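Local coordinates for putative uncharacterized protein (Pseudomonas putida, PDB 4J25) that probably hydroxylates peptidyl proline as an iron- and 2-oxoglutarate-dependent prolyl-4-hydroxylase, here holding manganese and the inhibitor N-oxalylglycine in its jellyroll fold, at residues Leu125-Pro139 against Ala210-Arg224. Sequence-based numbering, arbitrary orientation.
Sequences LGLEDFECHFALYPP and AGRERLSLTGWFRRR. With OGA (N-oxalylglycine), chain J.
Arg222 O receives Glu128 N at 2.7 Å and, weakly, Asp129 N at 3.5 Å; with two residues set against one, this is a classic beta bulge. Beyond it, strands 129-137 and 214-222 pair antiparallel, their axes 163° apart. Arg222 grips Asp129 side-on: NH2 reaches OD1 at 2.9 Å and NE reaches OD2 at 3.0 Å, both on syn lone pairs and near the guanidinium plane. Glu131 OE1 instead lies over a face of the same group, 3.5 Å from Arg222 NH1, so its attraction is one of charge alone. Farther along this side, Thr218 CG2 packs over one face of the His133 ring, whose ND1 is tied to Phe134 O. With CG anti to the backbone N (chi1 -180°) and the chain extended on to NE, Arg214 carries its guanidinium to N-oxalylglycine, where NH1 donates to O4 at 2.9 Å and NH2 to O3 at 3.1 Å; Arg214 NE donates to Gly174 O. The other side is apolar: Phe130 CD2 sits above the centre of the Phe221 ring, the planes 41° apart, and Leu217 CD1 lies over Phe134. Helices 53-67 and 103-123 pack against this apolar side, while strand 129-137 edges the jellyroll sheet and strand 214-222 continues it to 156-163.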
loop_
_atom_site.group_PDB
_atom_site.type_symbol
_atom_site.label_atom_id
_atom_site.label_comp_id
_atom_site.label_asym_id
_atom_site.label_seq_id
_atom_site.Cartn_x
_atom_site.Cartn_y
_atom_site.Cartn_z
ATOM N N LEU A 125 12.278 13.093 -3.494
ATOM C CA LEU A 125 10.884 13.464 -3.734
ATOM C C LEU A 125 10.311 14.475 -2.735
ATOM O O LEU A 125 9.225 15.000 -2.962
ATOM C CB LEU A 125 9.986 12.216 -3.754
ATOM C CG LEU A 125 10.160 11.276 -4.943
ATOM C CD1 LEU A 125 9.153 10.119 -4.909
ATOM C CD2 LEU A 125 10.041 12.063 -6.255
ATOM N N GLY A 126 11.002 14.744 -1.633
ATOM C CA GLY A 126 10.482 15.717 -0.679
ATOM C C GLY A 126 9.185 15.318 0.025
ATOM O O GLY A 126 8.360 16.165 0.398
ATOM N N LEU A 127 9.000 14.019 0.216
ATOM C CA LEU A 127 7.795 13.495 0.851
ATOM C C LEU A 127 7.716 13.946 2.315
ATOM O O LEU A 127 8.625 13.680 3.103
ATOM C CB LEU A 127 7.793 11.975 0.786
ATOM C CG LEU A 127 7.844 11.328 -0.601
ATOM C CD1 LEU A 127 8.087 9.845 -0.483
ATOM C CD2 LEU A 127 6.564 11.611 -1.336
ATOM N N GLU A 128 6.629 14.611 2.677
ATOM C CA GLU A 128 6.481 15.131 4.037
ATOM C C GLU A 128 5.736 14.171 4.964
ATOM O O GLU A 128 5.946 14.193 6.179
ATOM C CB GLU A 128 5.734 16.459 4.019
ATOM C CG GLU A 128 4.315 16.355 3.491
ATOM C CD GLU A 128 3.466 17.552 3.871
ATOM O OE1 GLU A 128 4.000 18.687 3.865
ATOM O OE2 GLU A 128 2.270 17.353 4.188
ATOM N N ASP A 129 4.843 13.354 4.407
ATOM C CA ASP A 129 4.102 12.412 5.233
ATOM C C ASP A 129 3.493 11.225 4.458
ATOM O O ASP A 129 3.635 11.093 3.226
ATOM C CB ASP A 129 3.049 13.155 6.076
ATOM C CG ASP A 129 1.759 13.432 5.329
ATOM O OD1 ASP A 129 0.742 13.711 5.998
ATOM O OD2 ASP A 129 1.727 13.356 4.092
ATOM N N PHE A 130 2.848 10.357 5.215
ATOM C CA PHE A 130 2.211 9.157 4.712
ATOM C C PHE A 130 0.837 9.118 5.334
ATOM O O PHE A 130 0.699 9.260 6.553
ATOM C CB PHE A 130 3.004 7.915 5.124
ATOM C CG PHE A 130 2.393 6.616 4.660
ATOM C CD1 PHE A 130 1.828 5.718 5.582
ATOM C CD2 PHE A 130 2.362 6.292 3.305
ATOM C CE1 PHE A 130 1.260 4.516 5.151
ATOM C CE2 PHE A 130 1.808 5.095 2.874
ATOM C CZ PHE A 130 1.250 4.198 3.810
ATOM N N GLU A 131 -0.182 8.985 4.510
ATOM C CA GLU A 131 -1.538 8.867 4.987
ATOM C C GLU A 131 -2.045 7.502 4.552
ATOM O O GLU A 131 -1.778 7.052 3.434
ATOM C CB GLU A 131 -2.422 9.987 4.429
ATOM C CG GLU A 131 -2.547 9.961 2.899
ATOM C CD GLU A 131 -3.551 10.950 2.344
ATOM O OE1 GLU A 131 -4.242 11.621 3.136
ATOM O OE2 GLU A 131 -3.646 11.057 1.103
ATOM N N CYS A 132 -2.778 6.833 5.430
ATOM C CA CYS A 132 -3.324 5.538 5.077
ATOM C C CYS A 132 -4.619 5.230 5.812
ATOM O O CYS A 132 -5.018 5.941 6.749
ATOM C CB CYS A 132 -2.295 4.451 5.320
ATOM S SG CYS A 132 -1.822 4.315 7.023
ATOM N N HIS A 133 -5.304 4.193 5.339
ATOM C CA HIS A 133 -6.544 3.751 5.944
ATOM C C HIS A 133 -6.807 2.334 5.498
ATOM O O HIS A 133 -6.235 1.875 4.487
ATOM C CB HIS A 133 -7.718 4.667 5.576
ATOM C CG HIS A 133 -8.117 4.616 4.134
ATOM N ND1 HIS A 133 -8.950 3.642 3.623
ATOM C CD2 HIS A 133 -7.828 5.442 3.100
ATOM C CE1 HIS A 133 -9.145 3.861 2.335
ATOM N NE2 HIS A 133 -8.476 4.946 1.995
ATOM N N PHE A 134 -7.661 1.648 6.248
ATOM C CA PHE A 134 -8.016 0.267 5.934
ATOM C C PHE A 134 -9.078 0.240 4.854
ATOM O O PHE A 134 -9.801 1.215 4.658
ATOM C CB PHE A 134 -8.525 -0.488 7.176
ATOM C CG PHE A 134 -7.451 -0.804 8.170
ATOM C CD1 PHE A 134 -6.569 -1.844 7.952
ATOM C CD2 PHE A 134 -7.305 -0.047 9.307
ATOM C CE1 PHE A 134 -5.572 -2.131 8.868
ATOM C CE2 PHE A 134 -6.317 -0.328 10.217
ATOM C CZ PHE A 134 -5.448 -1.367 10.004
ATOM N N ALA A 135 -9.159 -0.877 4.141
ATOM C CA ALA A 135 -10.183 -1.056 3.127
ATOM C C ALA A 135 -10.639 -2.502 3.140
ATOM O O ALA A 135 -9.823 -3.419 3.146
ATOM C CB ALA A 135 -9.638 -0.661 1.733
ATOM N N LEU A 136 -11.945 -2.709 3.133
ATOM C CA LEU A 136 -12.501 -4.051 3.198
ATOM C C LEU A 136 -13.522 -4.212 2.085
ATOM O O LEU A 136 -14.608 -3.647 2.160
ATOM C CB LEU A 136 -13.183 -4.281 4.551
ATOM C CG LEU A 136 -13.669 -5.721 4.788
ATOM C CD1 LEU A 136 -13.611 -6.087 6.269
ATOM C CD2 LEU A 136 -15.082 -5.941 4.244
ATOM N N TYR A 137 -13.175 -4.967 1.049
ATOM C CA TYR A 137 -14.072 -5.136 -0.081
ATOM C C TYR A 137 -14.946 -6.375 0.100
ATOM O O TYR A 137 -14.434 -7.484 0.278
ATOM C CB TYR A 137 -13.275 -5.216 -1.387
ATOM C CG TYR A 137 -12.434 -3.981 -1.657
ATOM C CD1 TYR A 137 -12.522 -2.863 -0.841
ATOM C CD2 TYR A 137 -11.550 -3.935 -2.727
ATOM C CE1 TYR A 137 -11.752 -1.737 -1.082
ATOM C CE2 TYR A 137 -10.776 -2.808 -2.972
ATOM C CZ TYR A 137 -10.879 -1.715 -2.146
ATOM O OH TYR A 137 -10.109 -0.584 -2.371
ATOM N N PRO A 138 -16.275 -6.188 0.088
ATOM C CA PRO A 138 -17.182 -7.339 0.152
ATOM C C PRO A 138 -17.019 -8.174 -1.103
ATOM O O PRO A 138 -16.545 -7.642 -2.101
ATOM C CB PRO A 138 -18.576 -6.702 0.173
ATOM C CG PRO A 138 -18.370 -5.273 0.494
ATOM C CD PRO A 138 -17.005 -4.914 -0.005
ATOM N N PRO A 139 -17.395 -9.460 -1.060
ATOM C CA PRO A 139 -17.345 -10.287 -2.275
ATOM C C PRO A 139 -18.119 -9.636 -3.414
ATOM O O PRO A 139 -19.243 -9.228 -3.215
ATOM C CB PRO A 139 -18.032 -11.591 -1.844
ATOM C CG PRO A 139 -17.878 -11.633 -0.357
ATOM C CD PRO A 139 -17.897 -10.207 0.107
ATOM N N ALA A 210 -13.517 -10.083 -6.146
ATOM C CA ALA A 210 -13.127 -11.283 -5.422
ATOM C C ALA A 210 -14.369 -12.052 -5.029
ATOM O O ALA A 210 -15.467 -11.501 -5.013
ATOM C CB ALA A 210 -12.339 -10.924 -4.181
ATOM N N GLY A 211 -14.185 -13.322 -4.698
ATOM C CA GLY A 211 -15.286 -14.153 -4.257
ATOM C C GLY A 211 -15.389 -14.190 -2.748
ATOM O O GLY A 211 -16.261 -14.857 -2.212
ATOM N N ARG A 212 -14.492 -13.490 -2.057
ATOM C CA ARG A 212 -14.526 -13.448 -0.599
ATOM C C ARG A 212 -14.012 -12.096 -0.112
ATOM O O ARG A 212 -13.375 -11.369 -0.859
ATOM C CB ARG A 212 -13.698 -14.586 0.006
ATOM C CG ARG A 212 -12.264 -14.627 -0.492
ATOM C CD ARG A 212 -11.395 -15.651 0.256
ATOM N NE ARG A 212 -10.794 -15.096 1.473
ATOM C CZ ARG A 212 -9.625 -15.476 1.993
ATOM N NH1 ARG A 212 -9.174 -14.900 3.102
ATOM N NH2 ARG A 212 -8.896 -16.419 1.415
ATOM N N GLU A 213 -14.317 -11.754 1.131
ATOM C CA GLU A 213 -13.926 -10.459 1.673
ATOM C C GLU A 213 -12.448 -10.218 1.453
ATOM O O GLU A 213 -11.612 -11.070 1.749
ATOM C CB GLU A 213 -14.201 -10.394 3.168
ATOM C CG GLU A 213 -15.650 -10.442 3.543
ATOM C CD GLU A 213 -15.821 -10.464 5.040
ATOM O OE1 GLU A 213 -14.889 -10.010 5.750
ATOM O OE2 GLU A 213 -16.873 -10.945 5.507
ATOM N N ARG A 214 -12.119 -9.050 0.932
ATOM C CA ARG A 214 -10.738 -8.747 0.626
ATOM C C ARG A 214 -10.260 -7.572 1.467
ATOM O O ARG A 214 -10.781 -6.481 1.363
ATOM C CB ARG A 214 -10.607 -8.450 -0.856
ATOM C CG ARG A 214 -9.224 -8.117 -1.340
ATOM C CD ARG A 214 -9.414 -7.348 -2.606
ATOM N NE ARG A 214 -8.230 -7.190 -3.432
ATOM C CZ ARG A 214 -7.472 -6.092 -3.480
ATOM N NH1 ARG A 214 -7.708 -5.047 -2.686
ATOM N NH2 ARG A 214 -6.444 -6.054 -4.307
ATOM N N LEU A 215 -9.240 -7.820 2.273
ATOM C CA LEU A 215 -8.729 -6.846 3.225
ATOM C C LEU A 215 -7.398 -6.237 2.812
ATOM O O LEU A 215 -6.491 -6.955 2.387
ATOM C CB LEU A 215 -8.533 -7.519 4.578
ATOM C CG LEU A 215 -9.722 -8.186 5.252
ATOM C CD1 LEU A 215 -9.306 -8.562 6.671
ATOM C CD2 LEU A 215 -10.922 -7.307 5.271
ATOM N N SER A 216 -7.276 -4.919 2.966
ATOM C CA SER A 216 -6.015 -4.229 2.675
ATOM C C SER A 216 -5.815 -2.973 3.531
ATOM O O SER A 216 -6.728 -2.504 4.196
ATOM C CB SER A 216 -5.973 -3.813 1.210
ATOM O OG SER A 216 -7.085 -2.997 0.927
ATOM N N LEU A 217 -4.595 -2.456 3.507
ATOM C CA LEU A 217 -4.249 -1.200 4.159
ATOM C C LEU A 217 -3.606 -0.364 3.053
ATOM O O LEU A 217 -2.527 -0.677 2.566
ATOM C CB LEU A 217 -3.293 -1.476 5.317
ATOM C CG LEU A 217 -2.850 -0.351 6.241
ATOM C CD1 LEU A 217 -4.023 0.446 6.749
ATOM C CD2 LEU A 217 -2.063 -0.927 7.406
ATOM N N THR A 218 -4.324 0.672 2.640
ATOM C CA THR A 218 -3.949 1.461 1.482
ATOM C C THR A 218 -3.523 2.870 1.908
ATOM O O THR A 218 -4.097 3.453 2.830
ATOM C CB THR A 218 -5.113 1.516 0.479
ATOM O OG1 THR A 218 -4.670 2.115 -0.742
ATOM C CG2 THR A 218 -6.293 2.295 1.049
ATOM N N GLY A 219 -2.507 3.414 1.242
ATOM C CA GLY A 219 -1.973 4.697 1.633
ATOM C C GLY A 219 -1.182 5.406 0.549
ATOM O O GLY A 219 -0.958 4.854 -0.535
ATOM N N TRP A 220 -0.721 6.611 0.883
ATOM C CA TRP A 220 0.019 7.473 -0.052
ATOM C C TRP A 220 1.011 8.316 0.692
ATOM O O TRP A 220 0.695 8.862 1.766
ATOM C CB TRP A 220 -0.941 8.378 -0.826
ATOM C CG TRP A 220 -1.914 7.568 -1.583
ATOM C CD1 TRP A 220 -1.755 7.048 -2.831
ATOM C CD2 TRP A 220 -3.192 7.126 -1.118
ATOM N NE1 TRP A 220 -2.860 6.315 -3.174
ATOM C CE2 TRP A 220 -3.749 6.334 -2.130
ATOM C CE3 TRP A 220 -3.905 7.303 0.076
ATOM C CZ2 TRP A 220 -4.998 5.745 -2.004
ATOM C CZ3 TRP A 220 -5.128 6.719 0.205
ATOM C CH2 TRP A 220 -5.671 5.948 -0.828
ATOM N N PHE A 221 2.224 8.365 0.158
ATOM C CA PHE A 221 3.214 9.328 0.592
ATOM C C PHE A 221 2.972 10.614 -0.177
ATOM O O PHE A 221 2.786 10.581 -1.404
ATOM C CB PHE A 221 4.631 8.830 0.289
ATOM C CG PHE A 221 5.016 7.570 1.011
ATOM C CD1 PHE A 221 5.521 7.632 2.301
ATOM C CD2 PHE A 221 4.905 6.337 0.394
ATOM C CE1 PHE A 221 5.883 6.477 2.982
ATOM C CE2 PHE A 221 5.259 5.184 1.068
ATOM C CZ PHE A 221 5.759 5.259 2.362
ATOM N N ARG A 222 3.011 11.745 0.526
ATOM C CA ARG A 222 2.650 13.026 -0.054
ATOM C C ARG A 222 3.737 14.078 0.083
ATOM O O ARG A 222 4.525 14.038 1.014
ATOM C CB ARG A 222 1.394 13.564 0.615
ATOM C CG ARG A 222 0.242 12.599 0.658
ATOM C CD ARG A 222 -1.009 13.268 1.181
ATOM N NE ARG A 222 -0.830 13.705 2.556
ATOM C CZ ARG A 222 -1.701 14.445 3.235
ATOM N NH1 ARG A 222 -2.833 14.842 2.675
ATOM N NH2 ARG A 222 -1.432 14.783 4.487
ATOM N N ARG A 223 3.769 14.999 -0.878
ATOM C CA ARG A 223 4.515 16.249 -0.772
ATOM C C ARG A 223 3.628 17.316 -0.155
ATOM O O ARG A 223 2.403 17.178 -0.120
ATOM C CB ARG A 223 4.896 16.785 -2.160
ATOM C CG ARG A 223 5.864 15.957 -2.938
ATOM C CD ARG A 223 6.083 16.555 -4.338
ATOM N NE ARG A 223 6.523 17.947 -4.263
ATOM C CZ ARG A 223 7.789 18.333 -4.156
ATOM N NH1 ARG A 223 8.765 17.434 -4.135
ATOM N NH2 ARG A 223 8.085 19.626 -4.087
ATOM N N ARG A 224 4.247 18.419 0.253
ATOM C CA ARG A 224 3.516 19.565 0.747
ATOM C C ARG A 224 2.528 20.118 -0.296
ATOM O O ARG A 224 1.362 20.351 0.015
ATOM C CB ARG A 224 4.518 20.645 1.192
ATOM C CG ARG A 224 3.919 21.995 1.583
ATOM C CD ARG A 224 5.026 22.922 2.084
ATOM N NE ARG A 224 6.176 22.924 1.176
ATOM C CZ ARG A 224 6.294 23.699 0.102
ATOM N NH1 ARG A 224 5.349 24.577 -0.209
ATOM N NH2 ARG A 224 7.372 23.611 -0.662
HETATM C C1 OGA J . -6.867 2.518 -4.085
HETATM C C2 OGA J . -6.493 1.237 -4.764
HETATM C C4 OGA J . -6.002 -1.181 -4.670
HETATM C C5 OGA J . -5.927 -2.344 -3.740
HETATM O O1 OGA J . -7.312 2.448 -2.903
HETATM O O2 OGA J . -6.714 3.644 -4.679
HETATM O "O2'" OGA J . -6.278 1.232 -5.967
HETATM O O3 OGA J . -5.153 -3.296 -4.007
HETATM N N1 OGA J . -6.375 0.018 -3.997
HETATM O O4 OGA J . -6.627 -2.380 -2.693
HETATM O O HOH W 1 6.988 18.518 0.789
HETATM O O HOH W 2 -7.014 -1.355 -0.989
#